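Diacylglycerol lipase (Aspergillus oryzae, PDB 5XK2) probably hydrolyses the ester bonds of mono- and diacylglycerols, as a class 3 lipase of the alpha/beta-hydrolase fold. Local coordinates at residues 68-73 against 87-92. Numbering follows the deposited sequence.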
# COMPACT_ATOMS: atom_id res chain seq x y z
N ILE A 68 -8.64 -14.23 -8.76
CA ILE A 68 -8.53 -14.64 -7.38
C ILE A 68 -7.21 -14.18 -6.74
O ILE A 68 -7.23 -13.46 -5.74
CB ILE A 68 -8.74 -16.17 -7.25
CG1 ILE A 68 -8.16 -16.71 -5.94
CG2 ILE A 68 -8.17 -16.92 -8.43
CD1 ILE A 68 -8.37 -18.19 -5.76
N THR A 69 -6.06 -14.61 -7.27
CA THR A 69 -4.79 -14.35 -6.59
C THR A 69 -3.98 -13.12 -6.99
O THR A 69 -3.01 -12.80 -6.31
CB THR A 69 -3.84 -15.56 -6.75
OG1 THR A 69 -3.48 -15.70 -8.12
CG2 THR A 69 -4.51 -16.84 -6.26
N ASP A 70 -4.35 -12.43 -8.07
CA ASP A 70 -3.61 -11.24 -8.51
C ASP A 70 -2.12 -11.55 -8.73
O ASP A 70 -1.24 -10.76 -8.35
CB ASP A 70 -3.78 -10.09 -7.49
CG ASP A 70 -3.47 -8.73 -8.08
OD1 ASP A 70 -3.56 -8.57 -9.32
OD2 ASP A 70 -3.14 -7.82 -7.30
N THR A 71 -1.88 -12.70 -9.36
CA THR A 71 -0.55 -13.22 -9.69
C THR A 71 -0.32 -13.14 -11.20
O THR A 71 -1.24 -13.39 -11.98
CB THR A 71 -0.40 -14.70 -9.28
OG1 THR A 71 -0.64 -14.83 -7.88
CG2 THR A 71 1.00 -15.22 -9.61
N ALA A 72 0.90 -12.82 -11.61
CA ALA A 72 1.22 -12.80 -13.04
C ALA A 72 2.67 -13.22 -13.22
O ALA A 72 3.41 -13.34 -12.24
CB ALA A 72 0.98 -11.41 -13.63
N GLY A 73 3.07 -13.49 -14.45
CA GLY A 73 4.46 -13.83 -14.70
C GLY A 73 4.65 -14.54 -16.02
O GLY A 73 3.79 -14.48 -16.89
N ALA A 87 9.30 -16.73 -13.70
CA ALA A 87 9.32 -15.48 -12.96
C ALA A 87 7.92 -15.10 -12.53
O ALA A 87 6.97 -15.22 -13.31
CB ALA A 87 9.94 -14.37 -13.82
N PHE A 88 7.79 -14.62 -11.29
CA PHE A 88 6.49 -14.27 -10.73
C PHE A 88 6.38 -12.83 -10.26
O PHE A 88 7.30 -12.31 -9.63
CB PHE A 88 6.16 -15.13 -9.51
CG PHE A 88 6.13 -16.59 -9.77
CD1 PHE A 88 4.95 -17.23 -10.15
CD2 PHE A 88 7.27 -17.35 -9.57
CE1 PHE A 88 4.93 -18.60 -10.35
CE2 PHE A 88 7.27 -18.73 -9.79
CZ PHE A 88 6.08 -19.36 -10.18
N ARG A 89 5.21 -12.25 -10.52
CA ARG A 89 4.78 -10.99 -9.92
C ARG A 89 3.62 -11.32 -9.01
O ARG A 89 2.66 -11.99 -9.43
CB ARG A 89 4.33 -9.98 -10.99
CG ARG A 89 4.17 -8.57 -10.45
CD ARG A 89 2.97 -7.87 -11.08
NE ARG A 89 1.75 -8.47 -10.53
CZ ARG A 89 0.60 -8.58 -11.18
NH1 ARG A 89 0.48 -8.13 -12.43
NH2 ARG A 89 -0.44 -9.15 -10.58
N GLY A 90 3.69 -10.87 -7.76
CA GLY A 90 2.57 -11.06 -6.86
C GLY A 90 1.67 -9.83 -6.89
O GLY A 90 1.77 -8.98 -7.78
N SER A 91 0.79 -9.74 -5.92
CA SER A 91 -0.11 -8.61 -5.83
C SER A 91 0.66 -7.31 -5.56
O SER A 91 1.60 -7.27 -4.73
CB SER A 91 -1.14 -8.84 -4.72
OG SER A 91 -2.07 -7.78 -4.69
N TYR A 92 0.29 -6.26 -6.27
CA TYR A 92 0.96 -4.97 -6.09
C TYR A 92 0.41 -4.21 -4.90
O TYR A 92 1.10 -3.34 -4.34
CB TYR A 92 0.83 -4.12 -7.35
CG TYR A 92 1.80 -2.96 -7.37
CD1 TYR A 92 3.15 -3.16 -7.64
CD2 TYR A 92 1.36 -1.66 -7.13
CE1 TYR A 92 4.04 -2.10 -7.66
CE2 TYR A 92 2.25 -0.60 -7.15
CZ TYR A 92 3.59 -0.83 -7.42
OH TYR A 92 4.47 0.23 -7.44
O HOH W 1 -1.71 -6.08 -8.47
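Arg89 lays its guanidinium forward, alongside Gly90, where it meets Asp70 and Ala72 together. CG stands anti to the backbone N (chi1 -167°), and bends at chi2 and chi3 curl the rest of the side chain round until Arg89 NE donates to Gly90 O at 2.8 Å. That bond and the one from Arg89 NH2 to Asp70 O, 2.9 Å long, both lie close to the guanidinium plane and so fix its rotation. At Asp70 O, however, the donor stands well above the carbonyl plane. Arg89 NH2 also forms a long salt bridge to Asp70 OD1 (3.4 Å), the carboxylate being turned 57° from the guanidinium. Ala72 CB sits over one face near the rim, 3.5 Å from Arg89 NH1, and Tyr34 adds a cation-pi contact to this arginine.

Beneath these side chains, Ala72 and Arg89 are the hydrogen-bonded pair of an antiparallel hairpin, strands 71-78 and 83-89, in the central sheet of the alpha/beta-hydrolase fold. Arg89 N reaches Ala72 O at 2.7 Å, nearly straight at 174°, and Ala72 N returns a bond to Arg89 O. Phe88 points to the other face, where Thr71 CG2 approaches its ring edge and helices 118-138 and 154-168 pack against it. At Gly73 the strands come close, Gly73 CA making a CA-H...O contact of 3.2 Å with Ala87 O.

At the open end of the hairpin, Ser91 OG, anti to its backbone N, donates to the anti side of Asp70 OD2 at 2.8 Å. A water that accepts from Tyr92 N lies so close to Asp70 OD2 that the link it would make between carboxylate and backbone is doubtful in detail.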